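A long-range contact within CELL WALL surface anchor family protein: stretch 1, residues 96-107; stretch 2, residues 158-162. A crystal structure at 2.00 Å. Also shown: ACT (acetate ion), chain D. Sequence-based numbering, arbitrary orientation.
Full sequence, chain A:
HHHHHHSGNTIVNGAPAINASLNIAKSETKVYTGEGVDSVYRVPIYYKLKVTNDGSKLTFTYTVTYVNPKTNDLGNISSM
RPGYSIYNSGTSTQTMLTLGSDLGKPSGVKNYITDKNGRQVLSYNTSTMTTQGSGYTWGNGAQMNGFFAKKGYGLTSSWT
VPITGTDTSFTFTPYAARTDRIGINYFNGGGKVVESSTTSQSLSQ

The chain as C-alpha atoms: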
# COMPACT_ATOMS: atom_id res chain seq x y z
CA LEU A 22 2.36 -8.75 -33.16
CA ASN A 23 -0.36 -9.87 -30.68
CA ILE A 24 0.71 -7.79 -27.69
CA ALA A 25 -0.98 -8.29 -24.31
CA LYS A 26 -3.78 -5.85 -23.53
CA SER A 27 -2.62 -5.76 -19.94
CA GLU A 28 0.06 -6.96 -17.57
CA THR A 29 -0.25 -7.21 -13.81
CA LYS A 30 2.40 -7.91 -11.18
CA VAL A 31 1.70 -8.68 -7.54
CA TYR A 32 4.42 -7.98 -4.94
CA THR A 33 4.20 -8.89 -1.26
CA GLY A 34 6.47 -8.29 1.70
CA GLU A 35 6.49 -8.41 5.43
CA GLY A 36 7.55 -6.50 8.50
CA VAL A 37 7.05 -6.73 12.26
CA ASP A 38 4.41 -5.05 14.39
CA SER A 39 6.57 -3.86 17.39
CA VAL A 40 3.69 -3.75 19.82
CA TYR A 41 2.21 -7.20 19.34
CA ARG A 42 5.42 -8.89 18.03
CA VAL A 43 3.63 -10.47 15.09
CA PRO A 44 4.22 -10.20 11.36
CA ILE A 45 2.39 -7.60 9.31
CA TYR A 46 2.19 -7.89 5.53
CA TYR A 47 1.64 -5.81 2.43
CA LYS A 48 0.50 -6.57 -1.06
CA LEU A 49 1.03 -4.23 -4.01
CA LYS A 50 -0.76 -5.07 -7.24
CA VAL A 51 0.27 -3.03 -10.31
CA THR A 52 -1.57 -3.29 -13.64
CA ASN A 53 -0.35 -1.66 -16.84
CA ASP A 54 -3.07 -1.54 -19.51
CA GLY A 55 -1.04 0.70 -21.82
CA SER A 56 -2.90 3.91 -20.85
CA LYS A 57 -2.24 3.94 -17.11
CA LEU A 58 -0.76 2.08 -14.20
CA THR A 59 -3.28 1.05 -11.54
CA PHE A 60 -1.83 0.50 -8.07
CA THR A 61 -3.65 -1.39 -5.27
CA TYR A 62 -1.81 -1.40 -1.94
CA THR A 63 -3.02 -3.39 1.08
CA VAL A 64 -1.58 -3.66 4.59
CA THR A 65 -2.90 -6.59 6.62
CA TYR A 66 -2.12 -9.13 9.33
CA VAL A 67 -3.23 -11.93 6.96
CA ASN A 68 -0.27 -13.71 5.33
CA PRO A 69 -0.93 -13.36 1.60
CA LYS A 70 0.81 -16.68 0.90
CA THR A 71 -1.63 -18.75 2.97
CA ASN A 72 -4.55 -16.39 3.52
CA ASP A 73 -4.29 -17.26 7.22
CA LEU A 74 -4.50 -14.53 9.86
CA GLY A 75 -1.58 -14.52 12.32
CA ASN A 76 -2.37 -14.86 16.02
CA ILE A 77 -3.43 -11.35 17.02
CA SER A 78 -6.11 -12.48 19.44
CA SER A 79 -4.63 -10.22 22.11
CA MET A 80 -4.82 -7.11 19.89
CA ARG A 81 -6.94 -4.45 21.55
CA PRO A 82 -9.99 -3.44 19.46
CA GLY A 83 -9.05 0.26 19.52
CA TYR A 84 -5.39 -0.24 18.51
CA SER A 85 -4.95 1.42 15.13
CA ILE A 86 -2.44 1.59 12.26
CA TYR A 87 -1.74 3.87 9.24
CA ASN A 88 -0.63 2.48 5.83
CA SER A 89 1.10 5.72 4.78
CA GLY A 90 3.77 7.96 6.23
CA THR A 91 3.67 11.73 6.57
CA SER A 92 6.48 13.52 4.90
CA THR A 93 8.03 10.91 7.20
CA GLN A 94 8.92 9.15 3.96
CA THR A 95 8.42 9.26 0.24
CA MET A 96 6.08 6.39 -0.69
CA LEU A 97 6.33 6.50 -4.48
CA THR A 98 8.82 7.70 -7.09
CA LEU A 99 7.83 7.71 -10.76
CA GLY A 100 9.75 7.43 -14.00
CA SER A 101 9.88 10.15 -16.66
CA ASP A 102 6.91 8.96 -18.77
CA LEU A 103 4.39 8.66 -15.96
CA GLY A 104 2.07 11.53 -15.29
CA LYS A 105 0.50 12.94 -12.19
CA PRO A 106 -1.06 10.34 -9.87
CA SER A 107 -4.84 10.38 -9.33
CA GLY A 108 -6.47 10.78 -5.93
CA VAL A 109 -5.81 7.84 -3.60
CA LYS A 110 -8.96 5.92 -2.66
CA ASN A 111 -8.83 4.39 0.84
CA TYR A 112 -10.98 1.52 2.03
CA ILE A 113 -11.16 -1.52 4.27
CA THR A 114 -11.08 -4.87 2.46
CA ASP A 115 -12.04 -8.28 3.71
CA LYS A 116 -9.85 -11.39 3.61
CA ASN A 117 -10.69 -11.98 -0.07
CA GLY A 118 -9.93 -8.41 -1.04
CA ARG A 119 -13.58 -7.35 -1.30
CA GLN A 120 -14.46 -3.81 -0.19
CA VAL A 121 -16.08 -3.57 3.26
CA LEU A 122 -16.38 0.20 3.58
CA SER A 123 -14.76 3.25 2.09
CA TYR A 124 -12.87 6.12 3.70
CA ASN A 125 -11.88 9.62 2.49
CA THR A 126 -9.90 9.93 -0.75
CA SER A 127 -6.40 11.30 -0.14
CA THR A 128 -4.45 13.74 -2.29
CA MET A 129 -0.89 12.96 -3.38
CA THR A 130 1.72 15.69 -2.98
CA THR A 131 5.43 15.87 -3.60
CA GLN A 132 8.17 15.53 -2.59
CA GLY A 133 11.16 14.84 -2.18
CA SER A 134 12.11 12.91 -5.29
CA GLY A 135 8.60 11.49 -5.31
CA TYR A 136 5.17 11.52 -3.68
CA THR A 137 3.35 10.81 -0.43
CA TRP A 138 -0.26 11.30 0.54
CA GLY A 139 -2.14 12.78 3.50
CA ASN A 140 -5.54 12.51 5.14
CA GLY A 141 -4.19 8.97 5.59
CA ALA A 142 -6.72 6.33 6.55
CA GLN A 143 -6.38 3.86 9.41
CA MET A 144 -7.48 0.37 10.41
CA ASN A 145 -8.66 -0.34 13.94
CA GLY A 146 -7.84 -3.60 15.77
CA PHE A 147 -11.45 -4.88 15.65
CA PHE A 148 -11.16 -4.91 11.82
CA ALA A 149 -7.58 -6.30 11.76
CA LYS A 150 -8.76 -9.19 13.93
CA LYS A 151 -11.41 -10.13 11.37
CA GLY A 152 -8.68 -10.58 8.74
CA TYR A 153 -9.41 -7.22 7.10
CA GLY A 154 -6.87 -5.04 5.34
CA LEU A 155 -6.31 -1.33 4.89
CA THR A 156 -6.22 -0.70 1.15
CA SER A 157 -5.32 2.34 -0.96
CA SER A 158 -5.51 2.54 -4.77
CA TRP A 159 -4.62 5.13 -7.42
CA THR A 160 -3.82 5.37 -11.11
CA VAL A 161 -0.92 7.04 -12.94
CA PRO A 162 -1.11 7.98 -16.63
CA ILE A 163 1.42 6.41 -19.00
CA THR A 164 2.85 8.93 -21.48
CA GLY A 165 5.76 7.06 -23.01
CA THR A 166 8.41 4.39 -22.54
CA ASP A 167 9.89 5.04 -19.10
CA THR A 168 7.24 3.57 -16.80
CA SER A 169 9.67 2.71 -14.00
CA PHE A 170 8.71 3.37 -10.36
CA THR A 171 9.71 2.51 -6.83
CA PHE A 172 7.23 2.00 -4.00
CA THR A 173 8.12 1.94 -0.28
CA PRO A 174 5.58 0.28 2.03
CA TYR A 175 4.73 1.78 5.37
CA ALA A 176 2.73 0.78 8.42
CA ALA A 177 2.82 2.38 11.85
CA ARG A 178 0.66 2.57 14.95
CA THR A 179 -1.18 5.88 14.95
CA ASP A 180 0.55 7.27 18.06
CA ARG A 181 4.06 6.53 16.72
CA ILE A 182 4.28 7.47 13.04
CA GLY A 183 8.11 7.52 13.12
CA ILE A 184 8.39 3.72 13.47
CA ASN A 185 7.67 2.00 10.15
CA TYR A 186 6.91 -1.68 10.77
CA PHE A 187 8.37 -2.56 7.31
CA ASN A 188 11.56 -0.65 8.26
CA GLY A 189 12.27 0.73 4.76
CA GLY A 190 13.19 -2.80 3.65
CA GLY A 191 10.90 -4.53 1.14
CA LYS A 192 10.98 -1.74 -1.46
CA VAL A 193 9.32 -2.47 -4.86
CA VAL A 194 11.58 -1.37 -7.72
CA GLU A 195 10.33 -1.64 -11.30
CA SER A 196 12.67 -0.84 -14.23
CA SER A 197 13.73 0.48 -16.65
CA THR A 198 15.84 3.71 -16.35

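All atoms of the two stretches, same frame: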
# COMPACT_ATOMS: atom_id res chain seq x y z
N MET A 96 6.65 7.71 -0.44
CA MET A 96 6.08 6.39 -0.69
C MET A 96 6.32 5.91 -2.12
O MET A 96 6.33 4.71 -2.38
CB MET A 96 4.56 6.40 -0.51
CG MET A 96 4.06 6.90 0.82
SD MET A 96 4.02 5.68 2.14
CE MET A 96 3.10 4.28 1.43
N LEU A 97 6.42 6.84 -3.06
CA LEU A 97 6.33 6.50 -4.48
C LEU A 97 7.22 7.43 -5.30
O LEU A 97 7.15 8.64 -5.16
CB LEU A 97 4.88 6.58 -4.94
CG LEU A 97 4.63 6.27 -6.43
CD1 LEU A 97 4.74 4.78 -6.69
CD2 LEU A 97 3.25 6.78 -6.79
N THR A 98 8.08 6.87 -6.14
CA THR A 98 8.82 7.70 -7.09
C THR A 98 8.43 7.17 -8.46
O THR A 98 8.10 5.97 -8.60
CB THR A 98 10.34 7.61 -6.91
OG1 THR A 98 10.76 6.26 -7.11
CG2 THR A 98 10.74 8.06 -5.51
N LEU A 99 8.40 8.05 -9.46
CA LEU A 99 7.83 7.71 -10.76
C LEU A 99 8.81 8.04 -11.87
O LEU A 99 9.48 9.08 -11.83
CB LEU A 99 6.54 8.50 -10.98
CG LEU A 99 5.39 8.15 -10.02
CD1 LEU A 99 4.19 9.01 -10.36
CD2 LEU A 99 5.03 6.66 -10.11
N GLY A 100 8.90 7.16 -12.86
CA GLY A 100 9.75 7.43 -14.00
C GLY A 100 9.28 8.62 -14.84
O GLY A 100 8.20 9.17 -14.61
N SER A 101 10.08 8.96 -15.84
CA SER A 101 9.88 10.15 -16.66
C SER A 101 8.62 10.18 -17.53
O SER A 101 8.11 11.27 -17.83
CB SER A 101 11.10 10.32 -17.54
OG SER A 101 12.19 10.60 -16.70
N ASP A 102 8.10 9.01 -17.92
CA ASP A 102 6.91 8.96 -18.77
C ASP A 102 5.69 8.44 -18.01
O ASP A 102 4.89 7.64 -18.52
CB ASP A 102 7.15 8.14 -20.04
CG ASP A 102 8.25 8.73 -20.90
OD1 ASP A 102 8.12 9.89 -21.36
OD2 ASP A 102 9.26 8.03 -21.13
N LEU A 103 5.58 8.90 -16.77
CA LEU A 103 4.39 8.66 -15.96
C LEU A 103 3.91 10.02 -15.54
O LEU A 103 4.71 10.90 -15.19
CB LEU A 103 4.72 7.84 -14.74
CG LEU A 103 5.05 6.38 -15.03
CD1 LEU A 103 5.52 5.67 -13.79
CD2 LEU A 103 3.82 5.69 -15.62
N GLY A 104 2.60 10.23 -15.58
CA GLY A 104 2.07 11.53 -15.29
C GLY A 104 1.79 11.70 -13.82
O GLY A 104 2.35 11.01 -12.94
N LYS A 105 0.85 12.59 -13.55
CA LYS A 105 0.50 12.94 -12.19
C LYS A 105 -0.47 11.90 -11.64
O LYS A 105 -1.47 11.57 -12.28
CB LYS A 105 -0.11 14.34 -12.20
CG LYS A 105 -0.79 14.74 -10.93
CD LYS A 105 -1.24 16.19 -11.02
CE LYS A 105 -2.51 16.43 -10.21
NZ LYS A 105 -3.70 15.82 -10.88
N PRO A 106 -0.16 11.35 -10.46
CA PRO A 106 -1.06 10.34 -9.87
C PRO A 106 -2.47 10.89 -9.63
O PRO A 106 -2.62 12.09 -9.39
CB PRO A 106 -0.41 10.03 -8.53
CG PRO A 106 1.01 10.46 -8.67
CD PRO A 106 1.01 11.62 -9.60
N SER A 107 -3.47 10.02 -9.69
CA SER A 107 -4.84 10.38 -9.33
C SER A 107 -4.92 10.58 -7.81
O SER A 107 -3.92 10.42 -7.08
CB SER A 107 -5.78 9.25 -9.70
OG SER A 107 -5.52 8.09 -8.89
N SER A 158 -5.75 2.78 -3.34
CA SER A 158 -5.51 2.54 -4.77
C SER A 158 -5.50 3.87 -5.50
O SER A 158 -6.15 4.84 -5.07
CB SER A 158 -6.58 1.64 -5.40
OG SER A 158 -7.86 2.26 -5.27
N TRP A 159 -4.75 3.90 -6.61
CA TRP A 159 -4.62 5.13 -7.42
C TRP A 159 -4.17 4.70 -8.81
O TRP A 159 -3.72 3.55 -9.00
CB TRP A 159 -3.62 6.11 -6.80
CG TRP A 159 -2.20 5.60 -6.68
CD1 TRP A 159 -1.15 5.83 -7.57
CD2 TRP A 159 -1.66 4.79 -5.64
NE1 TRP A 159 -0.02 5.17 -7.15
CE2 TRP A 159 -0.30 4.53 -5.96
CE3 TRP A 159 -2.21 4.22 -4.48
CZ2 TRP A 159 0.52 3.76 -5.16
CZ3 TRP A 159 -1.38 3.44 -3.68
CH2 TRP A 159 -0.03 3.22 -4.02
N THR A 160 -4.31 5.61 -9.77
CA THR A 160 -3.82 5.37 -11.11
C THR A 160 -2.76 6.41 -11.45
O THR A 160 -2.70 7.50 -10.84
CB THR A 160 -4.96 5.45 -12.13
OG1 THR A 160 -5.56 6.73 -12.04
CG2 THR A 160 -6.02 4.36 -11.86
N VAL A 161 -1.95 6.10 -12.46
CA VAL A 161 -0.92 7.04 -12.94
C VAL A 161 -0.91 6.93 -14.46
O VAL A 161 -0.72 5.83 -14.99
CB VAL A 161 0.49 6.68 -12.40
CG1 VAL A 161 1.50 7.71 -12.84
CG2 VAL A 161 0.50 6.58 -10.84
N PRO A 162 -1.09 8.06 -15.16
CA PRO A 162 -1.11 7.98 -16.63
C PRO A 162 0.24 7.55 -17.18
O PRO A 162 1.29 7.94 -16.64
CB PRO A 162 -1.41 9.43 -17.08
CG PRO A 162 -1.99 10.12 -15.85
CD PRO A 162 -1.39 9.42 -14.66
C ACT D . 12.29 5.21 -10.79
O ACT D . 12.78 5.81 -11.79
OXT ACT D . 11.51 5.88 -10.08
CH3 ACT D . 12.64 3.77 -10.49

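The most unusual feature of this contact is the double role of Ser107, which closes a backbone and side-chain pairing with one residue, Thr160. Ser107 N donates to Thr160 O at 2.9 Å, with an N-H...O angle of 168°. Thr160 N donates in turn to Ser107 OG at 2.9 Å, and the angle is 171°. The second bond therefore ends on a side-chain oxygen where a regular strand pair would use a carbonyl. The p rotamer of Ser107 (chi1 67°) places OG for this. Ser107 OG also lies 3.4 Å from Trp159 CA.

A third hydrogen bond holds the other end of the contact. Gly104 N donates to Pro162 O at 2.8 Å, at an angle of 161°. Pro162 has no amide hydrogen, so its backbone can take part only as an acceptor. Pro162 O also receives a CA-H...O contact from Leu103 CA at 3.3 Å. Thr160 O is shared in a similar way, since Pro106 CA approaches it at 3.4 Å. Each of these two carbonyls thus meets one N-H and one CA-H from consecutive residues.

Between the two ends, Lys105 turns its CA-to-CB bond away from stretch 2. The residue is poorly ordered, and Lys105 O lies 3.2 Å from Pro162 CD. Gly104 is tightly placed. An ideal CB there would sit 3.3 Å from Pro162 CG, so the absence of a side chain avoids a close approach to that ring.

Val161 is the centre of the apolar packing. Val161 CG1 lies 3.7 Å from Leu103 CB and 3.9 Å from Leu99 CD1. Val161 CG2 is 4.3 Å from Pro106 CB. Gly104 O also touches Val161 CG1, at 3.4 Å. Of all residues in the two stretches, Val161 has the largest area covered by the other stretch.

Trp159 extends the packing towards strand 97-99. Its CA-to-CB bond points toward stretch 1. Leu97 CD2 reaches Trp159 NE1 at 3.7 Å and Trp159 CE2 at 4.3 Å. Pro106 CB makes a looser contact with Trp159 CD1 at 4.4 Å. Both approach the indole obliquely.

A type I turn from Gly100 to Leu103 links strand 97-99 to the segment that bonds stretch 2. The turn has a weak hydrogen bond, Leu103 N to Gly100 O, at 3.4 Å. Leu99 before the turn and Leu103 at its end both reach Val161. In all, 439 Å² of surface is buried between the stretches.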